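Local coordinates for protein piwi (Drosophila melanogaster, PDB 6KR6) that binds piRNAs of 24 to 30 nucleotides and, in complex with them, represses transposable elements in the Drosophila germline, at residues 83-88 with 117-122; 399-404 with 715-720; 507-512 with 534-539. All coordinates share one frame; numbering follows the deposited sequence.

Interaction 1 (83-88 with 117-122); sequences HYHVEF and GLQLFT. With ZN (zinc ion), chain L.
His83, His85 and Gln119 close on one zinc ion across two antiparallel strands. The two imidazoles arrive from alternate residues of 83-88, each through NE2 at 2.0 Å from the metal, and Gln119 of 117-122 supplies OE1. In His83, CG stands anti to the backbone N (chi1 175°), whereas in His85 it is anti to the carbonyl carbon (chi1 -81°), and the tips of both rings come nearer the facing strand than their bases do. Gln119 bends at chi2, which carries CD toward the zinc. That amide lies nearly coplanar with the His83 ring but is strongly inclined to the ring of His85. The other ring nitrogen of His83, ND1, donates to Leu120 O at 3.0 Å from well above the carbonyl plane; held at both nitrogens, the ring is probably fixed in its rotation. Phe121 CE1 sits over one face of this imidazole, toward the rim, 3.3 Å from His83 ND1; the planes are near parallel but slid apart. The strands belong to the five-stranded antiparallel sheet of the Piwi N-terminal domain, with 82-88 between 119-122 and 142-152. Tyr84 and Leu120, a hydrogen-bonded pair, exchange both backbone bonds; Leu120 O takes Tyr84 N as well as His83 ND1. On the face away from the zinc, Leu120 lies alongside Tyr84, CD2 to CD2 at 3.7 Å, while Thr122 CG2 meets Tyr84 CE2 at 3.5 Å. The phenol OH is held by backbone atoms of Arg124 and Phe126. Val86 CG2 packs on Leu120 CB, and Val86 N bonds Leu118 O at 2.9 Å.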
loop_
_atom_site.group_PDB
_atom_site.type_symbol
_atom_site.label_atom_id
_atom_site.label_comp_id
_atom_site.label_asym_id
_atom_site.label_seq_id
_atom_site.Cartn_x
_atom_site.Cartn_y
_atom_site.Cartn_z
ATOM N N HIS A 83 15.405 -30.377 -16.869
ATOM C CA HIS A 83 13.999 -30.742 -16.951
ATOM C C HIS A 83 13.833 -31.934 -17.882
ATOM O O HIS A 83 14.325 -31.914 -19.021
ATOM C CB HIS A 83 13.155 -29.564 -17.448
ATOM C CG HIS A 83 11.714 -29.903 -17.675
ATOM N ND1 HIS A 83 10.990 -30.697 -16.811
ATOM C CD2 HIS A 83 10.860 -29.550 -18.665
ATOM C CE1 HIS A 83 9.754 -30.820 -17.261
ATOM N NE2 HIS A 83 9.649 -30.134 -18.384
ATOM N N TYR A 84 13.143 -32.960 -17.384
ATOM C CA TYR A 84 12.805 -34.169 -18.115
ATOM C C TYR A 84 11.295 -34.381 -18.107
ATOM O O TYR A 84 10.577 -33.882 -17.231
ATOM C CB TYR A 84 13.464 -35.418 -17.502
ATOM C CG TYR A 84 14.955 -35.346 -17.256
ATOM C CD1 TYR A 84 15.851 -35.966 -18.116
ATOM C CD2 TYR A 84 15.464 -34.692 -16.141
ATOM C CE1 TYR A 84 17.212 -35.917 -17.886
ATOM C CE2 TYR A 84 16.821 -34.639 -15.904
ATOM C CZ TYR A 84 17.691 -35.252 -16.779
ATOM O OH TYR A 84 19.046 -35.199 -16.544
ATOM N N HIS A 85 10.825 -35.146 -19.086
ATOM C CA HIS A 85 9.469 -35.682 -19.099
ATOM C C HIS A 85 9.546 -37.184 -18.869
ATOM O O HIS A 85 10.327 -37.878 -19.528
ATOM C CB HIS A 85 8.757 -35.368 -20.418
ATOM C CG HIS A 85 8.186 -33.985 -20.482
ATOM N ND1 HIS A 85 8.158 -33.242 -21.643
ATOM C CD2 HIS A 85 7.610 -33.213 -19.529
ATOM C CE1 HIS A 85 7.599 -32.070 -21.401
ATOM N NE2 HIS A 85 7.255 -32.027 -20.127
ATOM N N VAL A 86 8.740 -37.680 -17.935
ATOM C CA VAL A 86 8.860 -39.039 -17.422
ATOM C C VAL A 86 7.626 -39.839 -17.814
ATOM O O VAL A 86 6.502 -39.327 -17.772
ATOM C CB VAL A 86 9.052 -39.028 -15.893
ATOM C CG1 VAL A 86 9.249 -40.431 -15.362
ATOM C CG2 VAL A 86 10.228 -38.142 -15.517
ATOM N N GLU A 87 7.839 -41.099 -18.193
ATOM C CA GLU A 87 6.747 -41.998 -18.533
ATOM C C GLU A 87 7.157 -43.420 -18.180
ATOM O O GLU A 87 8.346 -43.753 -18.162
ATOM C CB GLU A 87 6.366 -41.882 -20.016
ATOM C CG GLU A 87 5.148 -42.701 -20.443
ATOM C CD GLU A 87 3.835 -42.190 -19.866
ATOM O OE1 GLU A 87 3.843 -41.200 -19.103
ATOM O OE2 GLU A 87 2.782 -42.783 -20.185
ATOM N N PHE A 88 6.161 -44.254 -17.893
ATOM C CA PHE A 88 6.368 -45.612 -17.409
ATOM C C PHE A 88 5.829 -46.615 -18.418
ATOM O O PHE A 88 4.752 -46.413 -18.990
ATOM C CB PHE A 88 5.682 -45.816 -16.057
ATOM C CG PHE A 88 6.049 -44.783 -15.035
ATOM C CD1 PHE A 88 7.070 -45.015 -14.134
ATOM C CD2 PHE A 88 5.375 -43.575 -14.978
ATOM C CE1 PHE A 88 7.414 -44.065 -13.193
ATOM C CE2 PHE A 88 5.717 -42.622 -14.043
ATOM C CZ PHE A 88 6.735 -42.867 -13.148
ATOM N N GLY A 117 4.599 -36.323 -11.449
ATOM C CA GLY A 117 4.032 -37.444 -12.164
ATOM C C GLY A 117 4.303 -37.423 -13.653
ATOM O O GLY A 117 4.081 -38.438 -14.324
ATOM N N LEU A 118 4.780 -36.295 -14.183
ATOM C CA LEU A 118 5.119 -36.175 -15.594
ATOM C C LEU A 118 6.345 -35.283 -15.754
ATOM O O LEU A 118 7.371 -35.717 -16.287
ATOM C CB LEU A 118 3.932 -35.620 -16.386
ATOM C CG LEU A 118 3.730 -36.160 -17.804
ATOM C CD1 LEU A 118 4.847 -35.718 -18.737
ATOM C CD2 LEU A 118 3.615 -37.676 -17.782
ATOM N N GLN A 119 6.248 -34.035 -15.298
ATOM C CA GLN A 119 7.385 -33.127 -15.328
ATOM C C GLN A 119 8.335 -33.452 -14.183
ATOM O O GLN A 119 7.904 -33.720 -13.051
ATOM C CB GLN A 119 6.920 -31.673 -15.221
ATOM C CG GLN A 119 5.677 -31.341 -16.034
ATOM C CD GLN A 119 5.958 -31.092 -17.512
ATOM O OE1 GLN A 119 7.113 -30.952 -17.934
ATOM N NE2 GLN A 119 4.894 -31.024 -18.306
ATOM N N LEU A 120 9.636 -33.419 -14.484
ATOM C CA LEU A 120 10.689 -33.705 -13.520
ATOM C C LEU A 120 11.756 -32.626 -13.613
ATOM O O LEU A 120 12.252 -32.335 -14.705
ATOM C CB LEU A 120 11.310 -35.083 -13.780
ATOM C CG LEU A 120 12.660 -35.382 -13.124
ATOM C CD1 LEU A 120 12.508 -35.598 -11.625
ATOM C CD2 LEU A 120 13.323 -36.583 -13.783
ATOM N N PHE A 121 12.102 -32.038 -12.472
ATOM C CA PHE A 121 13.177 -31.058 -12.376
ATOM C C PHE A 121 14.215 -31.586 -11.400
ATOM O O PHE A 121 13.888 -31.891 -10.248
ATOM C CB PHE A 121 12.654 -29.697 -11.914
ATOM C CG PHE A 121 11.601 -29.116 -12.807
ATOM C CD1 PHE A 121 11.936 -28.580 -14.038
ATOM C CD2 PHE A 121 10.276 -29.093 -12.408
ATOM C CE1 PHE A 121 10.965 -28.040 -14.861
ATOM C CE2 PHE A 121 9.302 -28.554 -13.226
ATOM C CZ PHE A 121 9.646 -28.027 -14.454
ATOM N N THR A 122 15.459 -31.697 -11.857
ATOM C CA THR A 122 16.525 -32.180 -10.992
ATOM C C THR A 122 17.833 -31.519 -11.400
ATOM O O THR A 122 17.895 -30.748 -12.362
ATOM C CB THR A 122 16.635 -33.707 -11.042
ATOM O OG1 THR A 122 17.688 -34.135 -10.170
ATOM C CG2 THR A 122 16.937 -34.170 -12.454
HETATM ZN ZN ZN L . 8.041 -30.220 -19.635
#

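Interaction 2 (399-404 with 715-720); sequences EVQGRI and DDVITL
Val400 of strand 399-404 and Val717 of loop 715-720 reach toward each other tip to tip, and Val400 CG1 lies 3.6 Å from Val717 CB. Apolar contact of this kind carries most of the meeting. With its CG1 anti to the backbone N (chi1 -174°), Val400 turns its other methyl to a second partner: Val400 CG2 touches Ile718 CG1 at 3.6 Å and also meets CD1 of that residue. The two branches of one valine are thus divided between two consecutive loop residues. An alanine in place of Val400 removes both methyls and would probably open a gap beside Val717 and Ile718.

The one polar side chain packed on an apolar one is Gln401. Bent at chi2, it lays its amide against a methyl, with Gln401 NE2 3.3 Å from Val717 CG2.

The charged pair is looser. Arg403 NH2 stands 4.3 Å from Asp715 OD2, beyond a salt bridge, although the carboxylate oxygen lies near the guanidinium plane, at its edge. The same NH2 has a hydrogen-bonding partner in Gln758.

In the fold, the contact sets the long strand 392-405, which pairs with 61-68 through backbone bonds from Val400, Gly402 and Ile404, against the loop between strands 712-714 and 725-729 of the Piwi domain, over 300 residues later in the chain. No hydrogen bond joins 399-404 to 715-720, so the fit rests on the shape of the aliphatic branches, with long-range attraction between Arg403 and Asp715 likely to add only modestly.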
loop_
_atom_site.group_PDB
_atom_site.type_symbol
_atom_site.label_atom_id
_atom_site.label_comp_id
_atom_site.label_asym_id
_atom_site.label_seq_id
_atom_site.Cartn_x
_atom_site.Cartn_y
_atom_site.Cartn_z
ATOM N N GLU A 399 24.665 -6.132 0.538
ATOM C CA GLU A 399 24.600 -4.678 0.558
ATOM C C GLU A 399 24.569 -4.143 -0.868
ATOM O O GLU A 399 25.155 -4.729 -1.783
ATOM C CB GLU A 399 25.779 -4.071 1.330
ATOM C CG GLU A 399 27.149 -4.391 0.764
ATOM C CD GLU A 399 28.266 -3.797 1.597
ATOM O OE1 GLU A 399 28.029 -3.510 2.789
ATOM O OE2 GLU A 399 29.378 -3.612 1.059
ATOM N N VAL A 400 23.877 -3.021 -1.045
ATOM C CA VAL A 400 23.608 -2.474 -2.370
ATOM C C VAL A 400 24.309 -1.132 -2.535
ATOM O O VAL A 400 24.519 -0.387 -1.571
ATOM C CB VAL A 400 22.090 -2.331 -2.625
ATOM C CG1 VAL A 400 21.818 -1.894 -4.053
ATOM C CG2 VAL A 400 21.392 -3.636 -2.358
ATOM N N GLN A 401 24.683 -0.837 -3.778
ATOM C CA GLN A 401 25.139 0.491 -4.156
ATOM C C GLN A 401 23.934 1.386 -4.426
ATOM O O GLN A 401 22.975 0.973 -5.086
ATOM C CB GLN A 401 26.041 0.417 -5.392
ATOM C CG GLN A 401 25.372 -0.097 -6.675
ATOM C CD GLN A 401 25.145 -1.604 -6.688
ATOM O OE1 GLN A 401 24.840 -2.213 -5.662
ATOM N NE2 GLN A 401 25.294 -2.211 -7.860
ATOM N N GLY A 402 23.975 2.607 -3.896
ATOM C CA GLY A 402 22.911 3.562 -4.113
ATOM C C GLY A 402 23.485 4.960 -4.148
ATOM O O GLY A 402 24.695 5.153 -4.035
ATOM N N ARG A 403 22.604 5.946 -4.294
ATOM C CA ARG A 403 23.024 7.337 -4.322
ATOM C C ARG A 403 22.002 8.192 -3.586
ATOM O O ARG A 403 20.807 7.887 -3.568
ATOM C CB ARG A 403 23.216 7.835 -5.764
ATOM C CG ARG A 403 22.233 8.903 -6.212
ATOM C CD ARG A 403 22.502 9.329 -7.643
ATOM N NE ARG A 403 21.965 8.379 -8.612
ATOM C CZ ARG A 403 20.810 8.543 -9.249
ATOM N NH1 ARG A 403 20.074 9.622 -9.021
ATOM N NH2 ARG A 403 20.392 7.630 -10.115
ATOM N N ILE A 404 22.493 9.262 -2.969
ATOM C CA ILE A 404 21.673 10.206 -2.222
ATOM C C ILE A 404 21.567 11.482 -3.046
ATOM O O ILE A 404 22.588 12.067 -3.432
ATOM C CB ILE A 404 22.262 10.488 -0.831
ATOM C CG1 ILE A 404 22.571 9.174 -0.110
ATOM C CG2 ILE A 404 21.304 11.326 -0.005
ATOM C CD1 ILE A 404 23.171 9.363 1.270
ATOM N N ASP A 715 18.733 1.870 -7.493
ATOM C CA ASP A 715 18.265 1.676 -8.863
ATOM C C ASP A 715 18.859 0.397 -9.446
ATOM O O ASP A 715 20.077 0.291 -9.621
ATOM C CB ASP A 715 18.585 2.889 -9.748
ATOM C CG ASP A 715 20.073 3.152 -9.885
ATOM O OD1 ASP A 715 20.796 3.056 -8.871
ATOM O OD2 ASP A 715 20.517 3.453 -11.014
ATOM N N ASP A 716 17.987 -0.578 -9.715
ATOM C CA ASP A 716 18.293 -1.737 -10.559
ATOM C C ASP A 716 19.389 -2.626 -9.965
ATOM O O ASP A 716 20.388 -2.938 -10.618
ATOM C CB ASP A 716 18.651 -1.291 -11.979
ATOM C CG ASP A 716 17.431 -0.866 -12.777
ATOM O OD1 ASP A 716 16.417 -1.596 -12.748
ATOM O OD2 ASP A 716 17.484 0.198 -13.429
ATOM N N VAL A 717 19.185 -3.050 -8.717
ATOM C CA VAL A 717 19.994 -4.106 -8.115
ATOM C C VAL A 717 19.065 -5.064 -7.379
ATOM O O VAL A 717 19.011 -6.259 -7.695
ATOM C CB VAL A 717 21.072 -3.553 -7.166
ATOM C CG1 VAL A 717 21.901 -4.698 -6.599
ATOM C CG2 VAL A 717 21.971 -2.557 -7.884
ATOM N N ILE A 718 18.330 -4.550 -6.386
ATOM C CA ILE A 718 17.294 -5.338 -5.723
ATOM C C ILE A 718 15.935 -5.168 -6.377
ATOM O O ILE A 718 14.958 -5.779 -5.925
ATOM C CB ILE A 718 17.150 -4.982 -4.229
ATOM C CG1 ILE A 718 18.095 -3.842 -3.849
ATOM C CG2 ILE A 718 17.375 -6.214 -3.363
ATOM C CD1 ILE A 718 17.744 -3.184 -2.533
ATOM N N THR A 719 15.836 -4.348 -7.417
ATOM C CA THR A 719 14.569 -4.130 -8.090
ATOM C C THR A 719 14.230 -5.323 -8.980
ATOM O O THR A 719 15.046 -6.220 -9.209
ATOM C CB THR A 719 14.618 -2.844 -8.911
ATOM O OG1 THR A 719 15.848 -2.160 -8.645
ATOM C CG2 THR A 719 13.467 -1.938 -8.531
ATOM N N LEU A 720 13.000 -5.329 -9.480
ATOM C CA LEU A 720 12.575 -6.404 -10.361
ATOM C C LEU A 720 13.299 -6.293 -11.701
ATOM O O LEU A 720 13.522 -5.185 -12.200
ATOM C CB LEU A 720 11.062 -6.365 -10.569
ATOM C CG LEU A 720 10.190 -7.093 -9.538
ATOM C CD1 LEU A 720 10.511 -8.580 -9.517
ATOM C CD2 LEU A 720 10.337 -6.495 -8.144
#

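Interaction 3 (507-512 with 534-539); sequences LCLVPN and QVVTLK. With nucleotides of chain B.
A beta-alpha-beta unit, strand 506-510, helix 515-528 and strand 533-537, brings 507-512 beside 534-539 in the parallel four-stranded sheet of the region that holds the 5' end of the bound RNA. Strand 533-537 is outermost within the chain. Leu507 and Gln534 lie side by side, pointing the same way, with CG to CG at 4.0 Å. Backbone bonds fix the register: Cys508 N donates to Gln534 O at 2.7 Å, nearly along the C=O axis, Val536 N to Cys508 O, and Val510 N to Val536 O in an almost straight bond of 176°. On the face shared by Leu507, Leu509 and Val536, Leu509 CD1 packs on Val536 CG1 at 3.8 Å, and helix 454-471 covers the two leucines. On the other face Val510 and Val535 cross at about a right angle, their CG1 methyls 3.7 Å apart, beside helix 515-528. The RNA lies against the outer strand. Bent at chi2 (57°), Gln534 leads away from Leu507, and its NE2 makes a weak hydrogen bond to OP3 of U1 of chain B; Gln556, which by similarity binds magnesium, is close by. Val535 CG1 comes within 3.4 Å of the sugar oxygen O4' of U1 of chain B. Thr537 grips the linkage between the first two nucleotides twice: its N donates to OP2 of A2 of chain B at 2.6 Å, while OG1 donates to O3' of U1 of chain B at 2.8 Å.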
loop_
_atom_site.group_PDB
_atom_site.type_symbol
_atom_site.label_atom_id
_atom_site.label_comp_id
_atom_site.label_asym_id
_atom_site.label_seq_id
_atom_site.Cartn_x
_atom_site.Cartn_y
_atom_site.Cartn_z
ATOM N N LEU A 507 -14.016 29.764 9.090
ATOM C CA LEU A 507 -13.345 29.009 10.139
ATOM C C LEU A 507 -14.353 28.677 11.231
ATOM O O LEU A 507 -15.099 29.553 11.680
ATOM C CB LEU A 507 -12.167 29.797 10.714
ATOM C CG LEU A 507 -11.116 29.017 11.510
ATOM C CD1 LEU A 507 -9.777 29.726 11.423
ATOM C CD2 LEU A 507 -11.525 28.843 12.966
ATOM N N CYS A 508 -14.368 27.417 11.658
ATOM C CA CYS A 508 -15.322 26.930 12.648
ATOM C C CYS A 508 -14.567 26.332 13.826
ATOM O O CYS A 508 -13.817 25.365 13.660
ATOM C CB CYS A 508 -16.269 25.896 12.037
ATOM S SG CYS A 508 -17.404 26.566 10.803
ATOM N N LEU A 509 -14.772 26.906 15.008
ATOM C CA LEU A 509 -14.176 26.398 16.237
ATOM C C LEU A 509 -15.102 25.338 16.823
ATOM O O LEU A 509 -16.281 25.608 17.074
ATOM C CB LEU A 509 -13.945 27.535 17.232
ATOM C CG LEU A 509 -12.957 27.277 18.373
ATOM C CD1 LEU A 509 -11.580 26.954 17.816
ATOM C CD2 LEU A 509 -12.891 28.475 19.310
ATOM N N VAL A 510 -14.572 24.137 17.036
ATOM C CA VAL A 510 -15.385 23.013 17.495
ATOM C C VAL A 510 -14.980 22.638 18.914
ATOM O O VAL A 510 -13.854 22.940 19.336
ATOM C CB VAL A 510 -15.257 21.810 16.548
ATOM C CG1 VAL A 510 -15.556 22.227 15.118
ATOM C CG2 VAL A 510 -13.873 21.192 16.655
ATOM N N PRO A 511 -15.859 21.996 19.690
ATOM C CA PRO A 511 -15.485 21.623 21.061
ATOM C C PRO A 511 -14.598 20.388 21.139
ATOM O O PRO A 511 -13.670 20.349 21.953
ATOM C CB PRO A 511 -16.841 21.369 21.741
ATOM C CG PRO A 511 -17.869 21.968 20.831
ATOM C CD PRO A 511 -17.302 21.838 19.455
ATOM N N ASN A 512 -14.864 19.375 20.318
ATOM C CA ASN A 512 -14.210 18.084 20.487
ATOM C C ASN A 512 -13.906 17.477 19.119
ATOM O O ASN A 512 -14.069 18.116 18.074
ATOM C CB ASN A 512 -15.077 17.150 21.340
ATOM C CG ASN A 512 -16.467 16.946 20.760
ATOM O OD1 ASN A 512 -16.792 17.461 19.689
ATOM N ND2 ASN A 512 -17.292 16.184 21.465
ATOM N N GLN A 534 -12.370 25.944 7.331
ATOM C CA GLN A 534 -11.284 25.529 8.208
ATOM C C GLN A 534 -11.858 25.158 9.567
ATOM O O GLN A 534 -12.668 25.903 10.126
ATOM C CB GLN A 534 -10.238 26.637 8.361
ATOM C CG GLN A 534 -9.137 26.300 9.347
ATOM C CD GLN A 534 -8.406 25.026 8.983
ATOM O OE1 GLN A 534 -7.915 24.876 7.863
ATOM N NE2 GLN A 534 -8.334 24.095 9.926
ATOM N N VAL A 535 -11.439 24.010 10.094
ATOM C CA VAL A 535 -11.918 23.504 11.374
ATOM C C VAL A 535 -10.748 23.463 12.346
ATOM O O VAL A 535 -9.649 23.027 11.989
ATOM C CB VAL A 535 -12.560 22.109 11.223
ATOM C CG1 VAL A 535 -12.984 21.563 12.575
ATOM C CG2 VAL A 535 -13.747 22.175 10.276
ATOM N N VAL A 536 -10.984 23.924 13.574
ATOM C CA VAL A 536 -9.971 23.949 14.623
ATOM C C VAL A 536 -10.559 23.291 15.864
ATOM O O VAL A 536 -11.572 23.760 16.398
ATOM C CB VAL A 536 -9.505 25.379 14.942
ATOM C CG1 VAL A 536 -8.533 25.371 16.111
ATOM C CG2 VAL A 536 -8.867 26.019 13.717
ATOM N N THR A 537 -9.928 22.211 16.320
ATOM C CA THR A 537 -10.364 21.547 17.542
ATOM C C THR A 537 -10.078 22.436 18.747
ATOM O O THR A 537 -9.087 23.168 18.774
ATOM C CB THR A 537 -9.661 20.197 17.698
ATOM O OG1 THR A 537 -9.762 19.462 16.473
ATOM C CG2 THR A 537 -10.292 19.381 18.817
ATOM N N LEU A 538 -10.966 22.375 19.744
ATOM C CA LEU A 538 -10.829 23.242 20.912
ATOM C C LEU A 538 -9.509 23.004 21.634
ATOM O O LEU A 538 -8.894 23.950 22.142
ATOM C CB LEU A 538 -12.003 23.031 21.867
ATOM C CG LEU A 538 -12.037 23.951 23.087
ATOM C CD1 LEU A 538 -12.126 25.403 22.648
ATOM C CD2 LEU A 538 -13.197 23.585 23.998
ATOM N N LYS A 539 -9.054 21.748 21.686
ATOM C CA LYS A 539 -7.775 21.437 22.316
ATOM C C LYS A 539 -6.612 22.164 21.654
ATOM O O LYS A 539 -5.580 22.379 22.299
ATOM C CB LYS A 539 -7.529 19.929 22.283
ATOM O OP3 U B 1 -8.482 21.917 8.211
ATOM P P U B 1 -9.638 20.997 8.147
ATOM O OP1 U B 1 -10.781 21.736 7.559
ATOM O OP2 U B 1 -9.173 19.758 7.479
ATOM O "O5'" U B 1 -10.049 20.611 9.636
ATOM C "C5'" U B 1 -9.221 19.771 10.433
ATOM C "C4'" U B 1 -9.601 19.838 11.891
ATOM O "O4'" U B 1 -10.798 19.043 12.114
ATOM C "C3'" U B 1 -8.550 19.316 12.870
ATOM O "O3'" U B 1 -8.558 20.121 14.047
ATOM C "C2'" U B 1 -9.056 17.915 13.204
ATOM O "O2'" U B 1 -8.632 17.423 14.458
ATOM C "C1'" U B 1 -10.567 18.115 13.156
ATOM N N1 U B 1 -11.319 16.884 12.866
ATOM C C2 U B 1 -12.507 16.684 13.541
ATOM O O2 U B 1 -12.956 17.489 14.337
ATOM N N3 U B 1 -13.160 15.513 13.237
ATOM C C4 U B 1 -12.749 14.536 12.355
ATOM O O4 U B 1 -13.448 13.535 12.190
ATOM C C5 U B 1 -11.504 14.812 11.704
ATOM C C6 U B 1 -10.847 15.946 11.979
ATOM P P A B 2 -7.192 20.392 14.847
ATOM O OP1 A B 2 -6.666 19.070 15.277
ATOM O OP2 A B 2 -7.431 21.462 15.847
ATOM O "O5'" A B 2 -6.193 20.963 13.746
ATOM C "C5'" A B 2 -6.502 22.117 12.977
ATOM C "C4'" A B 2 -5.299 22.548 12.180
ATOM O "O4'" A B 2 -4.343 23.158 13.081
ATOM C "C3'" A B 2 -4.536 21.411 11.509
ATOM O "O3'" A B 2 -5.039 21.113 10.216
ATOM C "C2'" A B 2 -3.097 21.909 11.492
ATOM O "O2'" A B 2 -2.881 22.772 10.387
ATOM C "C1'" A B 2 -3.037 22.741 12.770
ATOM N N9 A B 2 -2.515 21.999 13.934
ATOM C C8 A B 2 -3.220 21.673 15.067
ATOM N N7 A B 2 -2.515 21.033 15.965
ATOM C C5 A B 2 -1.255 20.942 15.391
ATOM C C6 A B 2 -0.054 20.372 15.844
ATOM N N6 A B 2 0.077 19.763 17.025
ATOM N N1 A B 2 1.022 20.448 15.032
ATOM C C2 A B 2 0.890 21.059 13.848
ATOM N N3 A B 2 -0.186 21.633 13.311
ATOM C C4 A B 2 -1.237 21.540 14.142
#

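Interactions 1 and 3 are both strand pairings with backbone hydrogen bonds, one antiparallel and the other parallel, whereas interaction 2 sets a strand against a loop through side chains alone. The three share no strand. Interaction 3 is the buried one, with Gln534, Val535 N and Thr537 turned to the RNA; the other two are partly buried, and interaction 1, whose nearest atom is about 43 Å from the nucleic acid, turns three side chains to a zinc ion. Interactions 1 and 3 lie on opposite sides of the chain's centre, their own centres about 71 Å apart. Interaction 2 lies closer to the chain's centre than either, and its two segments are by far the most distant in sequence.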